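Local structure of nicotinate-nucleotide diphosphorylase (Carboxylating) (Streptococcus pyogenes GA06023, 5HUO) at residues G65-S70 with G120-L125; T83-V88 with R130-F135; Q98-F103 with G112-E117; V160-K165 with G183-F188. The protein probably catalyses phosphoribosyl transfer from 5-phospho-alpha-D-ribose 1-diphosphate to quinolinate, with loss of carbon dioxide, to make nicotinate ribonucleotide for NAD(+) biosynthesis. All coordinates share one frame; numbering follows the deposited sequence.

Contact 1: residues G65-S70 with G120-L125; sequences GQAKVS and GSVRSL
Leu125 and Val69 pass each other in opposite directions. Their contact is made by one methyl from each, CD1 of Leu125 and CG2 of Val69, 3.6 Å apart. The chi1 of Leu125 (-56°) sets CG opposite the carbonyl carbon, and CD1 then reaches across to the strand. The same CD1 also lies 4.1 Å from CB of Ala67. CB of Ala67 also meets CG2 of Val122 at 3.6 Å, roughly at right angles to its contact with Leu125, so two helix residues share this small methyl. Ala67 and Val69 lie on the same face of strand 66-73. That strand belongs to the antiparallel four-stranded sheet of the N-terminal alpha/beta sandwich, and helix 122-153 begins here against it. Two backbone hydrogen bonds join the parts: Ala67 N to Gly120 O (2.8 Å) and Gly120 N to Ala67 O (3.0 Å). The chain turns a corner at Gly120. Ser121 is the N-cap, and its O accepts from Leu125 N in the first helical turn. Gln66 starts out away from the helix but bends at chi2 (-68°), which brings its amide back beside Gly120. There NE2 lies 3.6 Å from Gly120 CA. OE1 is 3.5 Å from Ser121 N, at too poor an angle for a hydrogen bond. Leu309 and Met306 of strand 304-311 extend the apolar layer around Ala67 and Val69.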
loop_
_atom_site.group_PDB
_atom_site.type_symbol
_atom_site.label_atom_id
_atom_site.label_comp_id
_atom_site.label_asym_id
_atom_site.label_seq_id
_atom_site.Cartn_x
_atom_site.Cartn_y
_atom_site.Cartn_z
ATOM N N GLY A 65 -0.159 15.142 -31.184
ATOM C CA GLY A 65 -0.980 16.315 -31.383
ATOM C C GLY A 65 -2.053 16.326 -30.326
ATOM O O GLY A 65 -2.537 15.257 -29.939
ATOM N N GLN A 66 -2.426 17.518 -29.885
ATOM C CA GLN A 66 -3.607 17.681 -29.087
ATOM C C GLN A 66 -4.824 17.268 -29.898
ATOM O O GLN A 66 -4.831 17.318 -31.108
ATOM C CB GLN A 66 -3.769 19.106 -28.642
ATOM C CG GLN A 66 -2.641 19.586 -27.770
ATOM C CD GLN A 66 -2.616 18.900 -26.422
ATOM O OE1 GLN A 66 -1.968 17.861 -26.255
ATOM N NE2 GLN A 66 -3.331 19.473 -25.451
ATOM N N ALA A 67 -5.843 16.826 -29.194
ATOM C CA ALA A 67 -7.097 16.445 -29.802
ATOM C C ALA A 67 -8.245 16.783 -28.873
ATOM O O ALA A 67 -8.049 17.080 -27.710
ATOM C CB ALA A 67 -7.079 14.973 -30.119
ATOM N N LYS A 68 -9.430 16.756 -29.434
ATOM C CA LYS A 68 -10.625 17.038 -28.694
ATOM C C LYS A 68 -11.609 15.916 -28.914
ATOM O O LYS A 68 -11.755 15.437 -30.013
ATOM C CB LYS A 68 -11.260 18.357 -29.115
ATOM C CG LYS A 68 -12.569 18.664 -28.397
ATOM C CD LYS A 68 -12.937 20.157 -28.326
ATOM C CE LYS A 68 -13.429 20.765 -29.644
ATOM N NZ LYS A 68 -14.458 19.902 -30.303
ATOM N N VAL A 69 -12.287 15.531 -27.832
ATOM C CA VAL A 69 -13.338 14.522 -27.852
ATOM C C VAL A 69 -14.488 15.017 -27.029
ATOM O O VAL A 69 -14.300 15.709 -26.060
ATOM C CB VAL A 69 -12.956 13.230 -27.170
ATOM C CG1 VAL A 69 -13.979 12.146 -27.501
ATOM C CG2 VAL A 69 -11.668 12.740 -27.680
ATOM N N SER A 70 -15.681 14.618 -27.416
ATOM C CA SER A 70 -16.907 15.055 -26.771
ATOM C C SER A 70 -17.579 13.945 -25.969
ATOM O O SER A 70 -17.687 12.803 -26.416
ATOM C CB SER A 70 -17.866 15.611 -27.818
ATOM O OG SER A 70 -17.332 16.796 -28.355
ATOM N N GLY A 120 -6.789 17.147 -24.950
ATOM C CA GLY A 120 -5.476 16.666 -24.582
ATOM C C GLY A 120 -4.881 15.766 -25.653
ATOM O O GLY A 120 -5.427 15.599 -26.742
ATOM N N SER A 121 -3.816 15.070 -25.303
ATOM C CA SER A 121 -3.178 14.196 -26.278
ATOM C C SER A 121 -4.066 12.980 -26.549
ATOM O O SER A 121 -4.746 12.467 -25.668
ATOM C CB SER A 121 -1.799 13.732 -25.846
ATOM O OG SER A 121 -1.916 12.826 -24.796
ATOM N N VAL A 122 -4.041 12.521 -27.790
ATOM C CA VAL A 122 -4.885 11.410 -28.206
ATOM C C VAL A 122 -4.718 10.170 -27.325
ATOM O O VAL A 122 -5.673 9.485 -26.967
ATOM C CB VAL A 122 -4.592 11.004 -29.649
ATOM C CG1 VAL A 122 -5.346 9.734 -30.004
ATOM C CG2 VAL A 122 -5.024 12.082 -30.585
ATOM N N ARG A 123 -3.488 9.866 -27.005
ATOM C CA ARG A 123 -3.221 8.688 -26.213
ATOM C C ARG A 123 -3.888 8.780 -24.848
ATOM O O ARG A 123 -4.469 7.817 -24.378
ATOM C CB ARG A 123 -1.739 8.413 -26.155
ATOM C CG ARG A 123 -1.255 7.701 -27.412
ATOM C CD ARG A 123 0.072 8.254 -27.916
ATOM N NE ARG A 123 0.842 7.275 -28.692
ATOM C CZ ARG A 123 1.869 6.558 -28.225
ATOM N NH1 ARG A 123 2.496 5.685 -29.000
ATOM N NH2 ARG A 123 2.269 6.707 -26.970
ATOM N N SER A 124 -3.847 9.949 -24.229
ATOM C CA SER A 124 -4.497 10.139 -22.938
ATOM C C SER A 124 -6.025 10.052 -23.027
ATOM O O SER A 124 -6.665 9.526 -22.130
ATOM C CB SER A 124 -4.124 11.467 -22.324
ATOM O OG SER A 124 -2.730 11.617 -22.404
ATOM N N LEU A 125 -6.582 10.531 -24.118
ATOM C CA LEU A 125 -8.011 10.531 -24.235
ATOM C C LEU A 125 -8.558 9.142 -24.413
ATOM O O LEU A 125 -9.535 8.746 -23.753
ATOM C CB LEU A 125 -8.476 11.416 -25.363
ATOM C CG LEU A 125 -7.986 12.895 -25.273
ATOM C CD1 LEU A 125 -8.400 13.620 -26.524
ATOM C CD2 LEU A 125 -8.468 13.644 -24.088
#

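Contact 2: residues T83-V88 with R130-F135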
loop_
_atom_site.group_PDB
_atom_site.type_symbol
_atom_site.label_atom_id
_atom_site.label_comp_id
_atom_site.label_asym_id
_atom_site.label_seq_id
_atom_site.Cartn_x
_atom_site.Cartn_y
_atom_site.Cartn_z
ATOM N N THR A 83 -17.013 15.241 -11.931
ATOM C CA THR A 83 -15.673 15.588 -11.542
ATOM C C THR A 83 -14.876 14.308 -11.329
ATOM O O THR A 83 -13.626 14.336 -11.443
ATOM C CB THR A 83 -15.558 16.498 -10.308
ATOM O OG1 THR A 83 -15.905 15.774 -9.177
ATOM C CG2 THR A 83 -16.447 17.646 -10.384
ATOM N N VAL A 84 -15.562 13.210 -11.026
ATOM C CA VAL A 84 -14.871 11.923 -10.956
ATOM C C VAL A 84 -14.357 11.501 -12.326
ATOM O O VAL A 84 -13.224 11.141 -12.530
ATOM C CB VAL A 84 -15.783 10.817 -10.479
ATOM C CG1 VAL A 84 -15.050 9.510 -10.468
ATOM C CG2 VAL A 84 -16.259 11.088 -9.086
ATOM N N PHE A 85 -15.260 11.606 -13.282
ATOM C CA PHE A 85 -14.953 11.413 -14.732
ATOM C C PHE A 85 -13.721 12.208 -15.159
ATOM O O PHE A 85 -12.779 11.669 -15.718
ATOM C CB PHE A 85 -16.152 11.836 -15.586
ATOM C CG PHE A 85 -15.873 11.873 -17.047
ATOM C CD1 PHE A 85 -16.050 10.754 -17.820
ATOM C CD2 PHE A 85 -15.457 13.033 -17.652
ATOM C CE1 PHE A 85 -15.776 10.797 -19.181
ATOM C CE2 PHE A 85 -15.238 13.100 -19.005
ATOM C CZ PHE A 85 -15.376 11.985 -19.778
ATOM N N GLN A 86 -13.742 13.473 -14.805
ATOM C CA GLN A 86 -12.641 14.368 -15.157
ATOM C C GLN A 86 -11.303 13.930 -14.542
ATOM O O GLN A 86 -10.241 14.026 -15.157
ATOM C CB GLN A 86 -12.946 15.819 -14.732
ATOM C CG GLN A 86 -14.068 16.409 -15.540
ATOM C CD GLN A 86 -14.362 17.853 -15.219
ATOM O OE1 GLN A 86 -15.441 18.169 -14.709
ATOM N NE2 GLN A 86 -13.427 18.734 -15.491
ATOM N N ARG A 87 -11.388 13.515 -13.286
ATOM C CA ARG A 87 -10.181 13.230 -12.481
ATOM C C ARG A 87 -9.414 12.039 -13.021
ATOM O O ARG A 87 -8.217 11.983 -12.951
ATOM C CB ARG A 87 -10.567 13.028 -11.006
ATOM C CG ARG A 87 -9.376 12.863 -10.095
ATOM C CD ARG A 87 -8.467 14.063 -10.100
ATOM N NE ARG A 87 -7.394 13.917 -9.153
ATOM C CZ ARG A 87 -6.204 14.511 -9.238
ATOM N NH1 ARG A 87 -5.264 14.263 -8.354
ATOM N NH2 ARG A 87 -5.913 15.340 -10.184
ATOM N N VAL A 88 -10.120 11.119 -13.618
ATOM C CA VAL A 88 -9.466 9.962 -14.242
ATOM C C VAL A 88 -8.438 10.436 -15.272
ATOM O O VAL A 88 -7.312 9.920 -15.326
ATOM C CB VAL A 88 -10.458 9.025 -14.926
ATOM C CG1 VAL A 88 -9.737 7.927 -15.675
ATOM C CG2 VAL A 88 -11.393 8.401 -13.922
ATOM N N ARG A 130 -12.590 4.522 -21.018
ATOM C CA ARG A 130 -13.487 3.443 -20.513
ATOM C C ARG A 130 -13.600 3.523 -19.004
ATOM O O ARG A 130 -14.681 3.411 -18.448
ATOM C CB ARG A 130 -12.977 2.096 -20.991
ATOM C CG ARG A 130 -13.654 0.829 -20.537
ATOM C CD ARG A 130 -15.148 0.887 -20.418
ATOM N NE ARG A 130 -15.774 1.459 -21.583
ATOM C CZ ARG A 130 -16.936 2.126 -21.584
ATOM N NH1 ARG A 130 -17.659 2.337 -20.469
ATOM N NH2 ARG A 130 -17.364 2.631 -22.729
ATOM N N VAL A 131 -12.476 3.754 -18.335
ATOM C CA VAL A 131 -12.495 3.858 -16.864
ATOM C C VAL A 131 -13.299 5.066 -16.424
ATOM O O VAL A 131 -14.113 4.997 -15.528
ATOM C CB VAL A 131 -11.065 3.934 -16.272
ATOM C CG1 VAL A 131 -11.102 4.346 -14.820
ATOM C CG2 VAL A 131 -10.391 2.580 -16.408
ATOM N N ALA A 132 -13.045 6.166 -17.096
ATOM C CA ALA A 132 -13.761 7.395 -16.812
ATOM C C ALA A 132 -15.261 7.180 -16.989
ATOM O O ALA A 132 -16.041 7.475 -16.078
ATOM C CB ALA A 132 -13.294 8.519 -17.657
ATOM N N LEU A 133 -15.649 6.605 -18.122
ATOM C CA LEU A 133 -17.078 6.334 -18.383
ATOM C C LEU A 133 -17.698 5.358 -17.410
ATOM O O LEU A 133 -18.810 5.516 -16.972
ATOM C CB LEU A 133 -17.267 5.810 -19.805
ATOM C CG LEU A 133 -17.137 6.839 -20.941
ATOM C CD1 LEU A 133 -17.131 6.123 -22.263
ATOM C CD2 LEU A 133 -18.248 7.882 -20.921
ATOM N N ASN A 134 -16.962 4.329 -17.085
ATOM C CA ASN A 134 -17.426 3.350 -16.113
ATOM C C ASN A 134 -17.821 4.017 -14.803
ATOM O O ASN A 134 -18.873 3.714 -14.243
ATOM C CB ASN A 134 -16.374 2.274 -15.866
ATOM C CG ASN A 134 -16.289 1.253 -17.004
ATOM O OD1 ASN A 134 -17.089 1.272 -17.918
ATOM N ND2 ASN A 134 -15.329 0.355 -16.938
ATOM N N PHE A 135 -17.022 4.973 -14.330
ATOM C CA PHE A 135 -17.415 5.715 -13.124
ATOM C C PHE A 135 -18.672 6.511 -13.406
ATOM O O PHE A 135 -19.654 6.364 -12.740
ATOM C CB PHE A 135 -16.310 6.618 -12.609
ATOM C CG PHE A 135 -15.302 5.908 -11.742
ATOM C CD1 PHE A 135 -15.566 5.640 -10.445
ATOM C CD2 PHE A 135 -14.062 5.474 -12.281
ATOM C CE1 PHE A 135 -14.667 4.945 -9.674
ATOM C CE2 PHE A 135 -13.149 4.797 -11.497
ATOM C CZ PHE A 135 -13.459 4.535 -10.185
#
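This is a buried, wholly apolar packing of two nearly antiparallel helices, 82-92 and 122-153, within the N-terminal domain. The axes of the two segments come within 8.3 Å at an angle of 165°, and no hydrogen bond crosses between them. Ala132 allows the close approach. Its CB lies 3.6 Å from CD1 of Phe85 and 4.0 Å from CB of Val88, one helical turn further on. Phe85 has CG anti to its backbone N (chi1 171°), which swings the ring across to the partner helix. Its edge faces Leu133 N, and CE1 reaches CD2 of Leu133 at 4.2 Å, the two side chains running alongside in the same direction. Val88 also meets Val131, CG1 to CG1 at 3.9 Å. Val84 crosses Phe135 at about a right angle, with its CG1 3.8 Å from Phe135 CB. On helix 122-153, Arg130 NH1 donates to Asn134 OD1 at 2.8 Å, in the guanidinium plane. Asn134 ND2 in turn bonds to Arg164 O of the third subunit. Phe85 and Leu133 both touch Leu71 of strand 66-73, so the pair packs helix against helix over the sheet, as expected of the alpha/beta sandwich of quinolinate phosphoribosyltransferases.

Contact 3: residues Q98-F103 with G112-E117; sequences QNPHQF and GDLVLE
Phe103 lays one ring face over CG2 of Val115 and turns its edge to the backbone before it, with CE2 3.5 Å from Leu114 O. Val115 and Leu116 form a classic beta bulge facing Leu71, in a central strand of the antiparallel sheet. CZ of the same ring lies 3.5 Å from OD2 of Asp113, which is bonded to Thr110 N. Where edge strand 95-98 ends, Gln98 N donates to Glu117 O at 2.9 Å, and Glu117 N donates to Gln98 O at 2.8 Å. The chain then leaves the sheet in a type I turn, Asn99 to Gln102. Pro100 crosses Leu114 at about a right angle, CG to CD2 at 3.9 Å. A water accepts from His101 N and lies 2.6 Å from Leu114 O, linking turn and strand. Asn99 has CG anti to the backbone N (chi1 -166°), which turns its amide back toward Phe103. OD1 accepts from Phe103 N, and ND2 donates 3.0 Å to a lone pair of Phe103 O, in the carbonyl plane.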
loop_
_atom_site.group_PDB
_atom_site.type_symbol
_atom_site.label_atom_id
_atom_site.label_comp_id
_atom_site.label_asym_id
_atom_site.label_seq_id
_atom_site.Cartn_x
_atom_site.Cartn_y
_atom_site.Cartn_z
ATOM N N GLN A 98 -13.702 21.611 -21.492
ATOM C CA GLN A 98 -14.587 22.698 -21.822
ATOM C C GLN A 98 -15.992 22.221 -21.515
ATOM O O GLN A 98 -16.359 21.097 -21.867
ATOM C CB GLN A 98 -14.463 23.062 -23.271
ATOM C CG GLN A 98 -13.348 24.046 -23.571
ATOM C CD GLN A 98 -13.028 24.150 -25.072
ATOM O OE1 GLN A 98 -13.723 23.599 -25.933
ATOM N NE2 GLN A 98 -12.000 24.884 -25.380
ATOM N N ASN A 99 -16.789 23.089 -20.905
ATOM C CA ASN A 99 -18.149 22.745 -20.524
ATOM C C ASN A 99 -19.100 23.823 -21.064
ATOM O O ASN A 99 -19.583 24.665 -20.308
ATOM C CB ASN A 99 -18.262 22.621 -18.996
ATOM C CG ASN A 99 -19.536 21.936 -18.546
ATOM O OD1 ASN A 99 -20.534 21.795 -19.297
ATOM N ND2 ASN A 99 -19.539 21.541 -17.322
ATOM N N PRO A 100 -19.407 23.773 -22.360
ATOM C CA PRO A 100 -20.256 24.729 -23.049
ATOM C C PRO A 100 -21.561 25.026 -22.385
ATOM O O PRO A 100 -21.974 26.182 -22.394
ATOM C CB PRO A 100 -20.559 24.035 -24.377
ATOM C CG PRO A 100 -19.398 23.162 -24.622
ATOM C CD PRO A 100 -19.054 22.648 -23.252
ATOM N N HIS A 101 -22.211 24.033 -21.814
ATOM C CA HIS A 101 -23.538 24.221 -21.216
ATOM C C HIS A 101 -23.546 24.301 -19.678
ATOM O O HIS A 101 -24.605 24.289 -19.056
ATOM C CB HIS A 101 -24.458 23.115 -21.662
ATOM C CG HIS A 101 -24.721 23.126 -23.104
ATOM N ND1 HIS A 101 -25.172 24.228 -23.759
ATOM C CD2 HIS A 101 -24.594 22.165 -24.030
ATOM C CE1 HIS A 101 -25.317 23.958 -25.035
ATOM N NE2 HIS A 101 -24.957 22.717 -25.233
ATOM N N GLN A 102 -22.360 24.403 -19.095
ATOM C CA GLN A 102 -22.204 24.534 -17.660
ATOM C C GLN A 102 -22.875 23.432 -16.901
ATOM O O GLN A 102 -23.530 23.679 -15.874
ATOM C CB GLN A 102 -22.701 25.895 -17.191
ATOM C CG GLN A 102 -21.773 26.958 -17.746
ATOM C CD GLN A 102 -22.152 28.388 -17.386
ATOM O OE1 GLN A 102 -22.906 29.061 -18.126
ATOM N NE2 GLN A 102 -21.645 28.871 -16.253
ATOM N N PHE A 103 -22.762 22.232 -17.397
ATOM C CA PHE A 103 -23.378 21.043 -16.734
ATOM C C PHE A 103 -22.737 20.780 -15.397
ATOM O O PHE A 103 -21.542 20.912 -15.236
ATOM C CB PHE A 103 -23.217 19.744 -17.586
ATOM C CG PHE A 103 -24.340 19.460 -18.516
ATOM C CD1 PHE A 103 -25.551 18.973 -18.052
ATOM C CD2 PHE A 103 -24.191 19.678 -19.877
ATOM C CE1 PHE A 103 -26.608 18.734 -18.919
ATOM C CE2 PHE A 103 -25.254 19.448 -20.770
ATOM C CZ PHE A 103 -26.472 18.987 -20.282
ATOM N N GLY A 112 -28.290 12.935 -26.396
ATOM C CA GLY A 112 -27.661 13.784 -27.381
ATOM C C GLY A 112 -27.000 14.995 -26.785
ATOM O O GLY A 112 -26.361 15.760 -27.510
ATOM N N ASP A 113 -27.192 15.210 -25.480
ATOM C CA ASP A 113 -26.633 16.401 -24.804
ATOM C C ASP A 113 -25.108 16.353 -24.763
ATOM O O ASP A 113 -24.523 15.323 -24.474
ATOM C CB ASP A 113 -27.081 16.474 -23.380
ATOM C CG ASP A 113 -28.449 16.939 -23.228
ATOM O OD1 ASP A 113 -29.117 17.172 -24.287
ATOM O OD2 ASP A 113 -28.877 17.055 -22.038
ATOM N N LEU A 114 -24.497 17.491 -25.063
ATOM C CA LEU A 114 -23.050 17.642 -24.967
ATOM C C LEU A 114 -22.661 18.069 -23.525
ATOM O O LEU A 114 -22.712 19.240 -23.153
ATOM C CB LEU A 114 -22.532 18.645 -25.989
ATOM C CG LEU A 114 -21.064 19.047 -25.821
ATOM C CD1 LEU A 114 -20.158 17.901 -26.127
ATOM C CD2 LEU A 114 -20.736 20.211 -26.747
ATOM N N VAL A 115 -22.243 17.094 -22.749
ATOM C CA VAL A 115 -21.926 17.311 -21.348
ATOM C C VAL A 115 -20.543 17.953 -21.142
ATOM O O VAL A 115 -20.387 18.882 -20.388
ATOM C CB VAL A 115 -21.972 15.989 -20.595
ATOM C CG1 VAL A 115 -21.596 16.194 -19.128
ATOM C CG2 VAL A 115 -23.364 15.371 -20.704
ATOM N N LEU A 116 -19.564 17.457 -21.868
ATOM C CA LEU A 116 -18.200 17.958 -21.789
ATOM C C LEU A 116 -17.432 17.769 -23.103
ATOM O O LEU A 116 -17.683 16.837 -23.851
ATOM C CB LEU A 116 -17.417 17.207 -20.705
ATOM C CG LEU A 116 -17.288 17.796 -19.334
ATOM C CD1 LEU A 116 -16.107 17.118 -18.666
ATOM C CD2 LEU A 116 -17.064 19.288 -19.283
ATOM N N GLU A 117 -16.439 18.634 -23.284
ATOM C CA GLU A 117 -15.405 18.428 -24.246
ATOM C C GLU A 117 -14.143 18.209 -23.501
ATOM O O GLU A 117 -13.842 18.885 -22.548
ATOM C CB GLU A 117 -15.294 19.610 -25.167
ATOM C CG GLU A 117 -16.362 19.599 -26.258
ATOM C CD GLU A 117 -16.552 20.952 -26.956
ATOM O OE1 GLU A 117 -16.275 22.018 -26.363
ATOM O OE2 GLU A 117 -17.045 20.918 -28.115
HETATM O O HOH W 1 -21.424 21.189 -21.909
#

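Contact 4: residues V160-K165 with G183-F188. With SO4 (sulfate ion), chain J; SO4 (sulfate ion), chain I.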
loop_
_atom_site.group_PDB
_atom_site.type_symbol
_atom_site.label_atom_id
_atom_site.label_comp_id
_atom_site.label_asym_id
_atom_site.label_seq_id
_atom_site.Cartn_x
_atom_site.Cartn_y
_atom_site.Cartn_z
ATOM N N VAL A 160 -35.924 9.893 1.106
ATOM C CA VAL A 160 -35.476 8.611 0.589
ATOM C C VAL A 160 -34.007 8.341 0.948
ATOM O O VAL A 160 -33.122 9.069 0.544
ATOM C CB VAL A 160 -35.648 8.531 -0.916
ATOM C CG1 VAL A 160 -35.055 7.220 -1.437
ATOM C CG2 VAL A 160 -37.096 8.645 -1.285
ATOM N N PHE A 161 -33.777 7.272 1.710
ATOM C CA PHE A 161 -32.443 6.937 2.278
ATOM C C PHE A 161 -31.869 5.683 1.660
ATOM O O PHE A 161 -32.590 4.809 1.182
ATOM C CB PHE A 161 -32.516 6.701 3.755
ATOM C CG PHE A 161 -32.377 7.939 4.575
ATOM C CD1 PHE A 161 -33.319 8.925 4.516
ATOM C CD2 PHE A 161 -31.330 8.093 5.454
ATOM C CE1 PHE A 161 -33.219 10.066 5.300
ATOM C CE2 PHE A 161 -31.222 9.223 6.256
ATOM C CZ PHE A 161 -32.166 10.225 6.175
ATOM N N ASP A 162 -30.556 5.641 1.612
ATOM C CA ASP A 162 -29.842 4.477 1.131
ATOM C C ASP A 162 -29.487 3.549 2.281
ATOM O O ASP A 162 -29.990 3.683 3.390
ATOM C CB ASP A 162 -28.609 4.896 0.342
ATOM C CG ASP A 162 -27.687 5.782 1.116
ATOM O OD1 ASP A 162 -27.635 5.704 2.354
ATOM O OD2 ASP A 162 -27.004 6.612 0.471
ATOM N N THR A 163 -28.601 2.607 2.020
ATOM C CA THR A 163 -28.274 1.513 2.974
ATOM C C THR A 163 -26.783 1.147 2.883
ATOM O O THR A 163 -26.000 1.834 2.221
ATOM C CB THR A 163 -29.087 0.237 2.629
ATOM O OG1 THR A 163 -28.725 -0.236 1.323
ATOM C CG2 THR A 163 -30.562 0.501 2.653
ATOM N N ARG A 164 -26.417 0.043 3.515
ATOM C CA ARG A 164 -25.068 -0.492 3.408
ATOM C C ARG A 164 -24.960 -1.535 2.352
ATOM O O ARG A 164 -23.988 -2.264 2.280
ATOM C CB ARG A 164 -24.609 -1.060 4.733
ATOM C CG ARG A 164 -24.063 0.000 5.666
ATOM C CD ARG A 164 -23.987 -0.491 7.114
ATOM N NE ARG A 164 -23.154 -1.693 7.271
ATOM C CZ ARG A 164 -23.623 -2.855 7.693
ATOM N NH1 ARG A 164 -24.937 -3.029 7.993
ATOM N NH2 ARG A 164 -22.819 -3.859 7.824
ATOM N N LYS A 165 -26.003 -1.679 1.542
ATOM C CA LYS A 165 -26.012 -2.712 0.483
ATOM C C LYS A 165 -25.421 -2.091 -0.752
ATOM O O LYS A 165 -26.127 -1.748 -1.719
ATOM C CB LYS A 165 -27.406 -3.196 0.254
ATOM C CG LYS A 165 -27.978 -3.785 1.526
ATOM C CD LYS A 165 -29.268 -4.483 1.249
ATOM C CE LYS A 165 -29.909 -4.894 2.550
ATOM N NZ LYS A 165 -31.085 -5.804 2.285
ATOM N N GLY A 183 -31.609 12.047 -2.886
ATOM C CA GLY A 183 -31.762 11.122 -1.774
ATOM C C GLY A 183 -30.918 11.596 -0.621
ATOM O O GLY A 183 -30.246 12.637 -0.663
ATOM N N TYR A 184 -30.942 10.784 0.431
ATOM C CA TYR A 184 -30.172 11.017 1.672
ATOM C C TYR A 184 -29.372 9.791 2.069
ATOM O O TYR A 184 -29.715 8.663 1.779
ATOM C CB TYR A 184 -31.115 11.430 2.801
ATOM C CG TYR A 184 -31.698 12.784 2.581
ATOM C CD1 TYR A 184 -32.769 12.968 1.706
ATOM C CD2 TYR A 184 -31.168 13.901 3.211
ATOM C CE1 TYR A 184 -33.255 14.221 1.440
ATOM C CE2 TYR A 184 -31.675 15.167 2.975
ATOM C CZ TYR A 184 -32.709 15.319 2.091
ATOM O OH TYR A 184 -33.230 16.566 1.887
ATOM N N ASN A 185 -28.350 10.053 2.874
ATOM C CA ASN A 185 -27.458 8.993 3.382
ATOM C C ASN A 185 -27.808 8.481 4.752
ATOM O O ASN A 185 -27.909 9.216 5.735
ATOM C CB ASN A 185 -26.007 9.472 3.373
ATOM C CG ASN A 185 -25.471 9.744 1.955
ATOM O OD1 ASN A 185 -25.879 9.095 0.980
ATOM N ND2 ASN A 185 -24.570 10.669 1.846
ATOM N N HIS A 186 -27.868 7.170 4.831
ATOM C CA HIS A 186 -27.962 6.500 6.117
ATOM C C HIS A 186 -26.533 6.412 6.651
ATOM O O HIS A 186 -25.592 6.821 5.989
ATOM C CB HIS A 186 -28.600 5.117 5.909
ATOM C CG HIS A 186 -29.385 4.633 7.081
ATOM N ND1 HIS A 186 -28.846 4.538 8.345
ATOM C CD2 HIS A 186 -30.681 4.270 7.197
ATOM C CE1 HIS A 186 -29.777 4.155 9.193
ATOM N NE2 HIS A 186 -30.905 3.997 8.523
ATOM N N ARG A 187 -26.316 5.783 7.786
ATOM C CA ARG A 187 -24.953 5.493 8.244
ATOM C C ARG A 187 -24.113 4.839 7.191
ATOM O O ARG A 187 -24.597 3.987 6.384
ATOM C CB ARG A 187 -24.971 4.623 9.479
ATOM C CG ARG A 187 -25.457 3.213 9.269
ATOM C CD ARG A 187 -25.482 2.446 10.572
ATOM N NE ARG A 187 -25.921 1.066 10.340
ATOM C CZ ARG A 187 -25.613 0.038 11.120
ATOM N NH1 ARG A 187 -24.856 0.207 12.191
ATOM N NH2 ARG A 187 -26.055 -1.174 10.821
ATOM N N PHE A 188 -22.892 5.282 7.132
ATOM C CA PHE A 188 -21.897 4.772 6.240
ATOM C C PHE A 188 -21.403 3.384 6.585
ATOM O O PHE A 188 -20.751 2.712 5.801
ATOM C CB PHE A 188 -20.660 5.633 6.378
ATOM C CG PHE A 188 -19.725 5.525 5.227
ATOM C CD1 PHE A 188 -20.000 6.137 4.031
ATOM C CD2 PHE A 188 -18.611 4.717 5.326
ATOM C CE1 PHE A 188 -19.141 5.976 2.975
ATOM C CE2 PHE A 188 -17.777 4.499 4.255
ATOM C CZ PHE A 188 -18.029 5.149 3.077
HETATM S S SO4 J . -28.119 -0.466 7.236
HETATM O O1 SO4 J . -29.572 -0.269 6.994
HETATM O O2 SO4 J . -27.377 0.748 6.820
HETATM O O3 SO4 J . -27.751 -0.712 8.643
HETATM O O4 SO4 J . -27.749 -1.659 6.472
HETATM S S SO4 I . -33.689 -3.928 0.052
HETATM O O1 SO4 I . -35.064 -3.946 -0.464
HETATM O O2 SO4 I . -33.409 -2.577 0.534
HETATM O O3 SO4 I . -33.626 -4.747 1.248
HETATM O O4 SO4 I . -32.686 -4.400 -0.932
#
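Phe161 ends strand 159-161, an outermost strand of the open, six-stranded alpha/beta barrel domain, and its side chain runs along residues 184-186. CB and CG lie beside Tyr184 O. CD1, CE1 and CZ pass under CB of Tyr184, a CH-pi contact 3.7 Å from the ring centroid. CD2 and CE2 meet Asn185 O obliquely on the same side of the ring, CE2 at 3.4 Å. Phe161 points an edge toward the face of His186, planes at 79°, an offset edge-to-face pair. The backbones are bridged by Tyr184 N to Val160 O (2.8 Å) and Asp162 N to Tyr184 O (3.1 Å). Asp162 OD1 accepts from His186 N at 2.9 Å on its syn side, 27° out of the carboxylate plane, and also pairs with Lys175. Arg164 and Arg187 gather round one sulfate, probably from the crystallisation liquor. This is consistent with an anion-binding active site at the C-terminal end of the barrel strands. The Arg164 bond to the sulfate is weak, and Arg164 NH2 forms a salt bridge with Asp49 of the third subunit. Arg187, extended from CG to NE, meets the ion with its guanidinium edge: NE and NH2 donate to sulfate O3, at 3.1 and 2.8 Å.

In the fold
From the N terminus, contact 1 opens on strand 66-73 and contact 2 on helix 82-92. Contact 3 opens next and closes first, in strand 114-119, so its short loop lies within the spans of both. Contact 1 then closes at the start of helix 122-153 and contact 2 a little further along it. These two therefore cross along the chain. Contact 3 touches contact 1 through Ser70 and Leu114, and contact 2 through Gln86 and Leu116. Together they tie sheet and helices into one N-terminal domain. Helix 122-153 leads on to contact 4, a separate loop in the C-terminal domain. Its centre lies about 23 Å from that of contact 2.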